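Side-chain contacts in YueI protein (Bacillus subtilis, PDB 2OHW), which is of unknown function and belongs to the DUF1694 family of uncharacterised proteins: residues Q76-S79 with S80-M84; M7-Y10 with L11-M15. All coordinates share one frame; numbering follows the deposited sequence.

Contact 1 of 2, residues Q76-S79 with S80-M84; sequences QSYS and SYIQM
Tyr-78 and Ser-79 each offer a carbonyl to the following turn, and the bonding there is irregular. The helix is kinked at Ser-80 and Tyr-81, which lack the usual bond to the carbonyl four residues back. Tyr-81 N instead reaches Tyr-78 O, three residues back, at 3.0 Å with a bent N-H...O angle of 131°, and it sits well above the carbonyl plane; a longer, weak bond from Ile-82 N uses the same oxygen. A bond of ordinary strength at four-residue spacing returns with Gln-83 N to Ser-79 O, 3.1 Å apart. Through helix 75-87 strand 65-70 crosses to strand 92-95, a beta-alpha-beta unit, and the buried side chains line its inner surface. Tyr-78 and Ile-82 run side by side the same way, the Ile-82 CD1 methyl lying in the ring plane at the edge, 3.7 Å from CE1. With CG wedged between backbone N and carbonyl carbon (chi1 59°), the Tyr-78 ring reaches Ile-69 and Ile-94; an aromatic and a branched aliphatic suit this apolar seam. Tyr-81 sets CB 3.5 Å from Tyr-78 O, while its hydroxyl is hydrogen-bonded to Tyr-52 N. On the outer surface the bent Gln-83 chain brings CG within 3.3 Å of Ser-79 O. A water donates to that oxygen, 2.8 Å away, and accepts from Gln-83 NE2 at 2.7 Å, work well matched to an exposed amide.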
ATOM      1  N   GLN A  76     -12.895   9.265  -6.134  1.00 17.10           N
ATOM      2  CA  GLN A  76     -13.588   9.498  -4.868  1.00 18.34           C
ATOM      3  C   GLN A  76     -13.188   8.518  -3.761  1.00 18.56           C
ATOM      4  O   GLN A  76     -13.350   8.822  -2.584  1.00 19.98           O
ATOM      5  CB  GLN A  76     -15.107   9.514  -5.080  1.00 19.95           C
ATOM      6  CG  GLN A  76     -15.708   8.170  -5.410  1.00 22.21           C
ATOM      7  CD  GLN A  76     -15.704   7.827  -6.883  1.00 26.57           C
ATOM      8  OE1 GLN A  76     -15.094   8.513  -7.715  1.00 27.64           O
ATOM      9  NE2 GLN A  76     -16.387   6.735  -7.219  1.00 27.91           N
ATOM     10  N   SER A  77     -12.638   7.369  -4.151  1.00 17.83           N
ATOM     11  CA  SER A  77     -12.199   6.346  -3.204  1.00 18.33           C
ATOM     12  C   SER A  77     -10.896   6.699  -2.501  1.00 18.32           C
ATOM     13  O   SER A  77     -10.688   6.328  -1.344  1.00 19.16           O
ATOM     14  CB  SER A  77     -12.036   4.987  -3.909  1.00 18.64           C
ATOM     15  OG  SER A  77     -13.252   4.585  -4.534  1.00 21.30           O
ATOM     16  N   TYR A  78     -10.007   7.394  -3.198  1.00 16.80           N
ATOM     17  CA  TYR A  78      -8.683   7.669  -2.646  1.00 16.81           C
ATOM     18  C   TYR A  78      -8.370   9.128  -2.417  1.00 16.49           C
ATOM     19  O   TYR A  78      -7.310   9.467  -1.896  1.00 16.04           O
ATOM     20  CB  TYR A  78      -7.579   7.043  -3.506  1.00 17.78           C
ATOM     21  CG  TYR A  78      -7.522   7.489  -4.957  1.00 17.47           C
ATOM     22  CD1 TYR A  78      -6.983   8.726  -5.323  1.00 17.96           C
ATOM     23  CD2 TYR A  78      -7.985   6.655  -5.970  1.00 17.72           C
ATOM     24  CE1 TYR A  78      -6.909   9.112  -6.661  1.00 18.22           C
ATOM     25  CE2 TYR A  78      -7.917   7.031  -7.294  1.00 16.75           C
ATOM     26  CZ  TYR A  78      -7.382   8.261  -7.634  1.00 17.22           C
ATOM     27  OH  TYR A  78      -7.336   8.594  -8.955  1.00 18.92           O
ATOM     28  N   SER A  79      -9.276  10.013  -2.818  1.00 16.45           N
ATOM     29  CA  SER A  79      -9.017  11.432  -2.655  1.00 16.50           C
ATOM     30  C   SER A  79      -8.718  11.875  -1.222  1.00 16.98           C
ATOM     31  O   SER A  79      -7.933  12.804  -1.030  1.00 16.26           O
ATOM     32  CB  SER A  79     -10.160  12.240  -3.239  1.00 16.67           C
ATOM     33  OG  SER A  79     -11.375  11.851  -2.644  1.00 17.89           O
ATOM     34  N   SER A  80      -9.316  11.229  -0.223  1.00 16.92           N
ATOM     35  CA  SER A  80      -9.019  11.587   1.170  1.00 17.30           C
ATOM     36  C   SER A  80      -7.534  11.398   1.487  1.00 16.48           C
ATOM     37  O   SER A  80      -6.953  12.165   2.256  1.00 16.46           O
ATOM     38  CB  SER A  80      -9.850  10.740   2.127  1.00 18.07           C
ATOM     39  OG  SER A  80     -11.221  11.062   2.009  1.00 23.04           O
ATOM     40  N   TYR A  81      -6.933  10.359   0.902  1.00 15.58           N
ATOM     41  CA  TYR A  81      -5.523  10.058   1.160  1.00 14.92           C
ATOM     42  C   TYR A  81      -4.618  11.069   0.488  1.00 14.69           C
ATOM     43  O   TYR A  81      -3.536  11.362   0.995  1.00 14.80           O
ATOM     44  CB  TYR A  81      -5.189   8.625   0.732  1.00 15.58           C
ATOM     45  CG  TYR A  81      -5.918   7.629   1.612  1.00 14.40           C
ATOM     46  CD1 TYR A  81      -5.437   7.315   2.883  1.00 15.67           C
ATOM     47  CD2 TYR A  81      -7.120   7.044   1.192  1.00 15.57           C
ATOM     48  CE1 TYR A  81      -6.130   6.427   3.715  1.00 15.77           C
ATOM     49  CE2 TYR A  81      -7.814   6.153   2.012  1.00 15.60           C
ATOM     50  CZ  TYR A  81      -7.307   5.847   3.261  1.00 15.85           C
ATOM     51  OH  TYR A  81      -8.023   4.965   4.052  1.00 16.91           O
ATOM     52  N   ILE A  82      -5.072  11.620  -0.642  1.00 14.51           N
ATOM     53  CA  ILE A  82      -4.312  12.672  -1.324  1.00 15.41           C
ATOM     54  C   ILE A  82      -4.293  13.934  -0.463  1.00 15.44           C
ATOM     55  O   ILE A  82      -3.257  14.606  -0.366  1.00 15.80           O
ATOM     56  CB  ILE A  82      -4.903  12.959  -2.723  1.00 15.05           C
ATOM     57  CG1 ILE A  82      -4.561  11.797  -3.672  1.00 15.62           C
ATOM     58  CG2 ILE A  82      -4.424  14.340  -3.255  1.00 16.33           C
ATOM     59  CD1 ILE A  82      -5.139  11.934  -5.096  1.00 17.50           C
ATOM     60  N   GLN A  83      -5.430  14.234   0.172  1.00 14.93           N
ATOM     61  CA  GLN A  83      -5.522  15.384   1.088  1.00 15.73           C
ATOM     62  C   GLN A  83      -4.534  15.215   2.231  1.00 16.49           C
ATOM     63  O   GLN A  83      -3.843  16.172   2.605  1.00 16.59           O
ATOM     64  CB  GLN A  83      -6.937  15.534   1.652  1.00 16.40           C
ATOM     65  CG  GLN A  83      -8.047  15.698   0.594  1.00 19.43           C
ATOM     66  CD  GLN A  83      -8.074  17.075  -0.034  1.00 23.01           C
ATOM     67  OE1 GLN A  83      -7.998  18.083   0.662  1.00 24.07           O
ATOM     68  NE2 GLN A  83      -8.194  17.124  -1.355  1.00 26.60           N
ATOM     69  N   MET A  84      -4.479  14.000   2.789  1.00 16.25           N
ATOM     70  CA  MET A  84      -3.562  13.697   3.898  1.00 17.45           C
ATOM     71  C   MET A  84      -2.122  13.863   3.433  1.00 16.83           C
ATOM     72  O   MET A  84      -1.299  14.470   4.134  1.00 17.56           O
ATOM     73  CB  MET A  84      -3.750  12.260   4.397  1.00 17.01           C
ATOM     74  CG  MET A  84      -5.083  11.911   5.026  1.00 18.93           C
ATOM     75  SD  MET A  84      -5.140  10.129   5.522  1.00 20.00           S
ATOM     76  CE  MET A  84      -3.774   9.439   4.631  1.00 25.21           C
TER
HETATM   77  O   HOH W   1      -7.780  14.916  -2.891  1.00 27.16           O

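Contact 2 of 2, residues M7-Y10 with L11-M15; sequences MDLY and LQQGM
Leu-11 N and Gln-12 N donate to Met-7 O and Asp-8 O, the first pair 2.9 Å apart and nearly straight at 169°. Gln-13 N to Leu-9 O continues the pattern, and then the helix ends in a Schellman motif: Met-15 N turns back to Tyr-10 O at 2.9 Å, and Gly-14 N to Leu-11 O at 3.1 Å. Gly-14 has a positive phi of 101°, where a side chain would press on the preceding carbonyl, so glycine fits. The Tyr-10 ring lies over the reversed chain, Met-15 CA making a CH-pi contact 3.7 Å from its centroid, while Met-15 CB packs 3.6 Å from CE2. With CG anti to the backbone N, beside the carbonyl carbon (chi1 178°), the ring is carried over the chain at Met-15, and its hydroxyl is hydrogen-bonded to Gly-17 O. An alanine at this position is likely to leave Met-15 CA without its aromatic cover and Gly-17 O without this hydroxyl partner. Apolar Leu-11, beside Met-7 SD, faces Leu-28, whereas Leu-9 CD1 lies 3.9 Å from Gln-12 NE2 on the exposed side. Backbone bonds thus close the helix end, and one tyrosine fastens the exit by its face and its hydroxyl together.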
ATOM      1  N   MET A   7       1.672 -17.242  -2.186  1.00 17.90           N
ATOM      2  CA  MET A   7       1.425 -15.788  -2.223  1.00 17.41           C
ATOM      3  C   MET A   7       0.178 -15.428  -1.431  1.00 17.87           C
ATOM      4  O   MET A   7       0.155 -14.422  -0.717  1.00 17.13           O
ATOM      5  CB  MET A   7       1.294 -15.299  -3.668  1.00 18.38           C
ATOM      6  CG  MET A   7       0.894 -13.816  -3.860  1.00 20.84           C
ATOM      7  SD  MET A   7       2.061 -12.584  -3.162  1.00 24.33           S
ATOM      8  CE  MET A   7       3.551 -13.149  -3.934  1.00 28.17           C
ATOM      9  N   ASP A   8      -0.863 -16.248  -1.552  1.00 17.05           N
ATOM     10  CA  ASP A   8      -2.075 -16.036  -0.783  1.00 17.39           C
ATOM     11  C   ASP A   8      -1.771 -16.074   0.702  1.00 16.38           C
ATOM     12  O   ASP A   8      -2.346 -15.301   1.461  1.00 16.46           O
ATOM     13  CB  ASP A   8      -3.145 -17.083  -1.098  1.00 17.78           C
ATOM     14  CG  ASP A   8      -3.745 -16.921  -2.475  1.00 21.88           C
ATOM     15  OD1 ASP A   8      -3.480 -15.907  -3.170  1.00 25.53           O
ATOM     16  OD2 ASP A   8      -4.496 -17.839  -2.864  1.00 25.49           O
ATOM     17  N   LEU A   9      -0.880 -16.968   1.127  1.00 16.31           N
ATOM     18  CA  LEU A   9      -0.551 -17.070   2.531  1.00 16.35           C
ATOM     19  C   LEU A   9       0.217 -15.826   2.966  1.00 15.94           C
ATOM     20  O   LEU A   9      -0.067 -15.260   4.024  1.00 15.55           O
ATOM     21  CB  LEU A   9       0.247 -18.345   2.852  1.00 16.85           C
ATOM     22  CG  LEU A   9       0.362 -18.596   4.368  1.00 17.40           C
ATOM     23  CD1 LEU A   9      -1.008 -18.801   5.022  1.00 19.03           C
ATOM     24  CD2 LEU A   9       1.273 -19.764   4.704  1.00 19.18           C
ATOM     25  N   TYR A  10       1.157 -15.390   2.136  1.00 15.12           N
ATOM     26  CA  TYR A  10       1.901 -14.144   2.402  1.00 15.03           C
ATOM     27  C   TYR A  10       0.947 -12.979   2.612  1.00 14.69           C
ATOM     28  O   TYR A  10       1.078 -12.212   3.573  1.00 14.90           O
ATOM     29  CB  TYR A  10       2.828 -13.860   1.224  1.00 15.40           C
ATOM     30  CG  TYR A  10       3.642 -12.600   1.304  1.00 14.54           C
ATOM     31  CD1 TYR A  10       4.841 -12.572   2.016  1.00 14.75           C
ATOM     32  CD2 TYR A  10       3.270 -11.458   0.600  1.00 14.44           C
ATOM     33  CE1 TYR A  10       5.614 -11.420   2.070  1.00 14.80           C
ATOM     34  CE2 TYR A  10       4.039 -10.304   0.649  1.00 14.49           C
ATOM     35  CZ  TYR A  10       5.222 -10.297   1.369  1.00 16.34           C
ATOM     36  OH  TYR A  10       6.023  -9.164   1.391  1.00 16.13           O
ATOM     37  N   LEU A  11      -0.021 -12.851   1.717  1.00 14.47           N
ATOM     38  CA  LEU A  11      -1.051 -11.810   1.870  1.00 14.90           C
ATOM     39  C   LEU A  11      -1.918 -11.983   3.122  1.00 15.44           C
ATOM     40  O   LEU A  11      -2.113 -11.039   3.891  1.00 14.97           O
ATOM     41  CB  LEU A  11      -1.933 -11.744   0.625  1.00 14.76           C
ATOM     42  CG  LEU A  11      -1.233 -11.376  -0.687  1.00 16.58           C
ATOM     43  CD1 LEU A  11      -2.191 -11.602  -1.821  1.00 17.72           C
ATOM     44  CD2 LEU A  11      -0.807  -9.899  -0.638  1.00 17.26           C
ATOM     45  N   GLN A  12      -2.409 -13.195   3.356  1.00 15.26           N
ATOM     46  CA  GLN A  12      -3.330 -13.432   4.470  1.00 16.83           C
ATOM     47  C   GLN A  12      -2.663 -13.091   5.796  1.00 16.08           C
ATOM     48  O   GLN A  12      -3.308 -12.543   6.704  1.00 17.39           O
ATOM     49  CB  GLN A  12      -3.788 -14.895   4.442  1.00 16.78           C
ATOM     50  CG  GLN A  12      -4.594 -15.383   5.644  1.00 21.19           C
ATOM     51  CD  GLN A  12      -5.028 -16.813   5.437  1.00 21.85           C
ATOM     52  OE1 GLN A  12      -5.813 -17.103   4.531  1.00 27.80           O
ATOM     53  NE2 GLN A  12      -4.494 -17.713   6.246  1.00 29.33           N
ATOM     54  N   GLN A  13      -1.367 -13.377   5.887  1.00 15.37           N
ATOM     55  CA  GLN A  13      -0.632 -13.162   7.135  1.00 16.61           C
ATOM     56  C   GLN A  13      -0.017 -11.779   7.304  1.00 16.58           C
ATOM     57  O   GLN A  13       0.647 -11.524   8.294  1.00 17.82           O
ATOM     58  CB  GLN A  13       0.424 -14.241   7.312  1.00 16.89           C
ATOM     59  CG  GLN A  13      -0.189 -15.610   7.478  1.00 17.74           C
ATOM     60  CD  GLN A  13       0.773 -16.596   8.064  1.00 16.49           C
ATOM     61  OE1 GLN A  13       1.991 -16.478   7.889  1.00 20.65           O
ATOM     62  NE2 GLN A  13       0.231 -17.608   8.740  1.00 17.19           N
ATOM     63  N   GLY A  14      -0.238 -10.889   6.346  1.00 15.80           N
ATOM     64  CA  GLY A  14       0.144  -9.484   6.521  1.00 16.22           C
ATOM     65  C   GLY A  14       1.418  -9.029   5.848  1.00 16.26           C
ATOM     66  O   GLY A  14       1.922  -7.945   6.152  1.00 16.16           O
ATOM     67  N   MET A  15       1.949  -9.849   4.948  1.00 16.13           N
ATOM     68  CA  MET A  15       3.044  -9.433   4.054  1.00 15.40           C
ATOM     69  C   MET A  15       4.356  -9.213   4.805  1.00 16.64           C
ATOM     70  O   MET A  15       5.083  -8.239   4.567  1.00 16.83           O
ATOM     71  CB  MET A  15       2.639  -8.200   3.208  1.00 15.47           C
ATOM     72  CG  MET A  15       1.361  -8.407   2.327  1.00 16.09           C
ATOM     73  SD  MET A  15       0.742  -6.871   1.516  1.00 12.69           S
ATOM     74  CE  MET A  15       0.160  -5.975   2.958  1.00 18.55           C
TER

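In the fold
Both contacts are local, within or at the end of single helices. The centre of each lies about 14 Å from the centre of the chain, the two on opposite sides. Their centres are about 26 Å apart and their nearest atoms about 14 Å, so they do not touch. Residues 7-15 come well before residues 76-84 in the chain: they finish the first helix and lead toward helix 22-28, whereas residues 76-84 belong to the crossover helix packed on the mixed sheet. The two also differ in kind: contact 1 bends a helix that carries on, while contact 2 ends one. No active site is known for this protein, and neither contact can be tied to one.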